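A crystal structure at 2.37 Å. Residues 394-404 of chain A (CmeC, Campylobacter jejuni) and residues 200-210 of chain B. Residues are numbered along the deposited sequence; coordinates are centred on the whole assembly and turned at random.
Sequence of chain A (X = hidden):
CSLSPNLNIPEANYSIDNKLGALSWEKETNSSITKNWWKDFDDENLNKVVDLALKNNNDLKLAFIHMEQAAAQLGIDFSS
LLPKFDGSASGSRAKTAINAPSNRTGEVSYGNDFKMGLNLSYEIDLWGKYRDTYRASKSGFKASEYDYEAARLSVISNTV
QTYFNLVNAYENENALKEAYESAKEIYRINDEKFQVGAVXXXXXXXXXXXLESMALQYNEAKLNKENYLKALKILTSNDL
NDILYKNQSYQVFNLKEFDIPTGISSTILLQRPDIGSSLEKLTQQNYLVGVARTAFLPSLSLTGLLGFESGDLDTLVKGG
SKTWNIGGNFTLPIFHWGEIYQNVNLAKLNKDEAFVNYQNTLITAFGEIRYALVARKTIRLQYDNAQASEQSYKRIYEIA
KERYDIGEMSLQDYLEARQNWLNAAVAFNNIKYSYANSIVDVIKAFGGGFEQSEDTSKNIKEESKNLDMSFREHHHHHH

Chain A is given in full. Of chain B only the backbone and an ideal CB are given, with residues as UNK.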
# COMPACT_ATOMS: atom_id res chain seq x y z
N LYS A 394 -4.86 42.25 17.39
CA LYS A 394 -4.62 42.42 18.81
C LYS A 394 -4.90 43.86 19.23
O LYS A 394 -5.51 44.11 20.27
CB LYS A 394 -3.18 42.05 19.18
CG LYS A 394 -2.87 42.19 20.66
CD LYS A 394 -1.44 41.79 20.97
CE LYS A 394 -1.16 41.91 22.46
NZ LYS A 394 0.23 41.50 22.79
N ARG A 395 -4.46 44.81 18.41
CA ARG A 395 -4.69 46.23 18.67
C ARG A 395 -6.18 46.56 18.59
O ARG A 395 -6.70 47.33 19.40
CB ARG A 395 -3.90 47.09 17.69
CG ARG A 395 -4.11 48.59 17.86
CD ARG A 395 -3.86 49.01 19.30
NE ARG A 395 -4.18 50.41 19.53
CZ ARG A 395 -4.28 50.97 20.74
NH1 ARG A 395 -4.09 50.23 21.82
NH2 ARG A 395 -4.59 52.25 20.86
N ILE A 396 -6.86 45.97 17.61
CA ILE A 396 -8.30 46.14 17.47
C ILE A 396 -9.02 45.63 18.72
O ILE A 396 -9.97 46.26 19.20
CB ILE A 396 -8.84 45.39 16.23
CG1 ILE A 396 -8.27 46.02 14.95
CG2 ILE A 396 -10.36 45.42 16.19
CD1 ILE A 396 -8.57 45.22 13.70
N TYR A 397 -8.57 44.50 19.24
CA TYR A 397 -9.15 43.94 20.46
C TYR A 397 -8.91 44.84 21.67
O TYR A 397 -9.80 45.02 22.50
CB TYR A 397 -8.57 42.55 20.74
CG TYR A 397 -8.72 42.13 22.19
CD1 TYR A 397 -9.96 41.75 22.69
CD2 TYR A 397 -7.63 42.12 23.05
CE1 TYR A 397 -10.11 41.38 24.01
CE2 TYR A 397 -7.77 41.74 24.37
CZ TYR A 397 -9.01 41.37 24.85
OH TYR A 397 -9.16 40.99 26.17
N GLU A 398 -7.71 45.40 21.76
CA GLU A 398 -7.34 46.27 22.87
C GLU A 398 -8.24 47.50 22.92
O GLU A 398 -8.71 47.89 23.99
CB GLU A 398 -5.88 46.69 22.77
CG GLU A 398 -4.89 45.57 23.06
CD GLU A 398 -3.45 45.99 22.86
OE1 GLU A 398 -3.23 47.09 22.30
OE2 GLU A 398 -2.53 45.24 23.26
N ILE A 399 -8.48 48.11 21.76
CA ILE A 399 -9.35 49.28 21.69
C ILE A 399 -10.80 48.87 21.98
O ILE A 399 -11.55 49.62 22.60
CB ILE A 399 -9.27 49.97 20.31
CG1 ILE A 399 -7.82 50.32 19.98
CG2 ILE A 399 -10.14 51.22 20.28
CD1 ILE A 399 -7.65 50.99 18.62
N ALA A 400 -11.17 47.67 21.53
CA ALA A 400 -12.51 47.15 21.74
C ALA A 400 -12.81 46.92 23.22
O ALA A 400 -13.92 47.17 23.68
CB ALA A 400 -12.71 45.86 20.96
N LYS A 401 -11.80 46.46 23.95
CA LYS A 401 -11.96 46.21 25.38
C LYS A 401 -12.15 47.51 26.14
O LYS A 401 -12.96 47.59 27.07
CB LYS A 401 -10.75 45.45 25.94
CG LYS A 401 -10.83 45.19 27.43
CD LYS A 401 -9.65 44.36 27.92
CE LYS A 401 -9.65 44.27 29.44
NZ LYS A 401 -10.94 43.72 29.96
N GLU A 402 -11.41 48.54 25.74
CA GLU A 402 -11.54 49.86 26.33
C GLU A 402 -12.94 50.42 26.13
O GLU A 402 -13.56 50.92 27.07
CB GLU A 402 -10.51 50.83 25.73
CG GLU A 402 -9.06 50.42 25.95
CD GLU A 402 -8.09 51.34 25.22
OE1 GLU A 402 -8.54 52.37 24.67
OE2 GLU A 402 -6.88 51.02 25.19
N ARG A 403 -13.44 50.32 24.90
CA ARG A 403 -14.76 50.83 24.57
C ARG A 403 -15.89 50.02 25.21
O ARG A 403 -16.90 50.59 25.62
CB ARG A 403 -14.94 50.88 23.05
CG ARG A 403 -14.68 52.25 22.45
CD ARG A 403 -13.55 52.22 21.43
NE ARG A 403 -14.05 52.10 20.06
CZ ARG A 403 -13.60 52.82 19.04
NH1 ARG A 403 -14.10 52.65 17.83
NH2 ARG A 403 -12.66 53.73 19.24
N TYR A 404 -15.71 48.71 25.29
CA TYR A 404 -16.72 47.85 25.89
C TYR A 404 -16.85 48.10 27.39
O TYR A 404 -17.95 48.04 27.94
CB TYR A 404 -16.40 46.36 25.64
CG TYR A 404 -17.24 45.42 26.48
CD1 TYR A 404 -18.56 45.14 26.14
CD2 TYR A 404 -16.72 44.83 27.63
CE1 TYR A 404 -19.33 44.28 26.91
CE2 TYR A 404 -17.48 43.98 28.40
CZ TYR A 404 -18.78 43.71 28.04
OH TYR A 404 -19.55 42.86 28.81
N UNK B 200 -9.58 57.25 12.60
CA UNK B 200 -8.96 56.92 13.87
C UNK B 200 -8.03 55.73 13.80
O UNK B 200 -7.92 55.07 12.76
CB UNK B 200 -10.04 56.65 14.92
N UNK B 201 -7.35 55.46 14.91
CA UNK B 201 -6.43 54.33 15.00
C UNK B 201 -7.16 53.01 14.84
O UNK B 201 -6.61 52.04 14.33
CB UNK B 201 -5.68 54.35 16.33
N UNK B 202 -8.42 52.98 15.29
CA UNK B 202 -9.23 51.78 15.23
C UNK B 202 -9.54 51.37 13.79
O UNK B 202 -9.40 50.20 13.43
CB UNK B 202 -10.53 51.99 16.01
N UNK B 203 -9.94 52.34 12.97
CA UNK B 203 -10.28 52.08 11.58
C UNK B 203 -9.05 51.74 10.75
O UNK B 203 -9.10 50.90 9.85
CB UNK B 203 -11.00 53.29 10.98
N UNK B 204 -7.94 52.41 11.05
CA UNK B 204 -6.68 52.15 10.35
C UNK B 204 -6.19 50.73 10.63
O UNK B 204 -5.64 50.07 9.75
CB UNK B 204 -5.62 53.17 10.77
N UNK B 205 -6.41 50.26 11.86
CA UNK B 205 -6.01 48.91 12.24
C UNK B 205 -6.87 47.87 11.54
O UNK B 205 -6.39 46.79 11.19
CB UNK B 205 -6.10 48.73 13.76
N UNK B 206 -8.14 48.20 11.33
CA UNK B 206 -9.06 47.30 10.63
C UNK B 206 -8.70 47.19 9.16
O UNK B 206 -8.82 46.12 8.56
CB UNK B 206 -10.50 47.78 10.78
N UNK B 207 -8.27 48.30 8.57
CA UNK B 207 -7.84 48.31 7.18
C UNK B 207 -6.53 47.55 7.01
O UNK B 207 -6.30 46.91 5.98
CB UNK B 207 -7.69 49.75 6.68
N UNK B 208 -5.68 47.63 8.02
CA UNK B 208 -4.39 46.95 7.99
C UNK B 208 -4.55 45.45 8.22
O UNK B 208 -3.92 44.64 7.55
CB UNK B 208 -3.45 47.55 9.04
N UNK B 209 -5.40 45.09 9.18
CA UNK B 209 -5.70 43.69 9.46
C UNK B 209 -6.30 43.02 8.23
O UNK B 209 -5.99 41.87 7.91
CB UNK B 209 -6.65 43.57 10.65
N UNK B 210 -7.16 43.76 7.53
CA UNK B 210 -7.78 43.28 6.31
C UNK B 210 -6.75 43.10 5.19
O UNK B 210 -6.82 42.15 4.41
CB UNK B 210 -8.88 44.25 5.87

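The two helices run nearly antiparallel: their N-to-C directions differ by 149°, and their axes approach to 9.2 Å, which leaves room for side chains of mixed size.

Position 200 of chain B has phi/psi of -88/175 and directly precedes the helix, so it is an N-cap; Ser, Thr, Asp, Asn or Gly would all be plausible. Nothing of the chain A stretch lies within 5.5 Å of the ideal CB. The residue is Gly200(B).

At position 201 CA-to-CB points toward chain A. The ideal CB of 201 is 4.5 Å from Ile399(A) CD1 and 5.1 Å from Arg395(A) NH2, so the site offers an aliphatic edge and, farther out, a guanidinium. An acidic residue fits best, Glu having more reach than Asp; Gln is a neutral alternative. It is Glu201(B), extended with chi1 and chi2 both t. Glu201(B) OE1 accepts a hydrogen bond from Arg395(A) NH2 at 2.9 Å (157°), and Glu201(B) OE2 a weak one from Arg395(A) NE at 2.7 Å (124°), which together make a salt bridge. The same guanidinium is held on its own helix, where Arg395(A) NH1 lies 3.3 Å from Glu398(A) OE1.

Position 202 carries the closest backbone register, the CA of 202 lying 6.1 Å from Ile396(A) CA. CA-to-CB points toward chain A, and the ideal CB of 202 is 4.0 Å from Ile399(A) CD1 and 4.1 Å from Arg403(A) NH1. Apolar surface beside a cation suits an aromatic, though Leu or Met could also cover the isoleucines. It is Tyr202(B), whose 113 Å² is the largest covered area in either stretch. Tyr202(B) CD1 packs 3.6 Å from Ile399(A) CG2, and Tyr202(B) CE1 lies 3.7 Å from Ile396(A) CG2. Arg403(A) covers one ring face in a cation-pi contact, Arg403(A) CZ lying 4.5 Å from the Tyr202(B) ring centroid and 20° off the normal.

At 203 CA-to-CB points away, so polar residues are reasonable. Glu203(B) returns OE1 to its own backbone, accepting a weak 3.0 Å hydrogen bond from Gly200(B) N; Glu203(B) OE2 stays 4.4 Å from Arg403(A) NH1, beyond a salt bridge. Position 204 is out of reach and little constrained by the chain A stretch; it is Leu204(B).

Position 205 points toward chain A, with the ideal CB of 205 already 3.7 Å from Ile396(A) CG1. This closeness favours Ala, with Gly or Ser possible. Ala205(B) makes that apolar contact with its methyl.

Position 206 points sideways, the ideal CB of 206 being 4.3 Å from Ile396(A) CD1. A flexible chain such as Gln, Met, Glu or Lys can lay its first carbons there. In Gln206(B), CG sits 3.8 Å from Ile396(A) CD1.

At 207 CA-to-CB points away and at 208 sideways. Nothing of the chain A stretch lies within 5.5 Å of either ideal CB, so most helix-compatible residues would do; they are Ala207(B) and Arg208(B), the latter's end leading away.

At 209 CA-to-CB again points toward chain A, and the ideal CB of 209 is 4.0 Å from Ile396(A) CD1, so a small apolar residue suits. Ala209(B) completes the hole that receives the Ile396(A) knob, with 202, 205 and 206. Position 210 is out of reach, so the chain A stretch does not discriminate among side chains there; it is Asn210(B).

Chain B, residues 200-210: GEYELAQARAN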
# COMPACT_ATOMS: atom_id res chain seq x y z
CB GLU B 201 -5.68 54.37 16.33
CG GLU B 201 -4.67 53.25 16.52
CD GLU B 201 -3.98 53.30 17.87
OE1 GLU B 201 -4.34 54.18 18.68
OE2 GLU B 201 -3.09 52.46 18.12
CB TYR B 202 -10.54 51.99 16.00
CG TYR B 202 -11.38 50.75 16.15
CD1 TYR B 202 -11.07 49.78 17.10
CD2 TYR B 202 -12.50 50.54 15.36
CE1 TYR B 202 -11.84 48.65 17.25
CE2 TYR B 202 -13.28 49.41 15.50
CZ TYR B 202 -12.94 48.46 16.45
OH TYR B 202 -13.71 47.33 16.59
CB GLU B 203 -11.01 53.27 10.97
CG GLU B 203 -12.42 53.49 11.50
CD GLU B 203 -12.44 54.17 12.86
OE1 GLU B 203 -11.55 55.01 13.12
OE2 GLU B 203 -13.34 53.86 13.67
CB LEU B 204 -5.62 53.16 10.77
CG LEU B 204 -4.24 53.00 10.12
CD1 LEU B 204 -4.34 53.21 8.61
CD2 LEU B 204 -3.23 53.95 10.74
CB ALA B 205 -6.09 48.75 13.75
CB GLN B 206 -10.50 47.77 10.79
CG GLN B 206 -11.07 47.58 12.19
CD GLN B 206 -12.54 47.93 12.28
OE1 GLN B 206 -13.00 48.90 11.68
NE2 GLN B 206 -13.29 47.13 13.03
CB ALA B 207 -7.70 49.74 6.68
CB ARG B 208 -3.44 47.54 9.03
CG ARG B 208 -2.13 46.80 9.18
CD ARG B 208 -0.98 47.73 9.51
NE ARG B 208 -0.04 47.85 8.41
CZ ARG B 208 1.02 47.06 8.24
NH1 ARG B 208 1.28 46.10 9.12
NH2 ARG B 208 1.82 47.24 7.20
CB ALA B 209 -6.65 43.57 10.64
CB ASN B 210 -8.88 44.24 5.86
CG ASN B 210 -9.57 43.79 4.59
OD1 ASN B 210 -10.45 42.94 4.62
ND2 ASN B 210 -9.17 44.37 3.46
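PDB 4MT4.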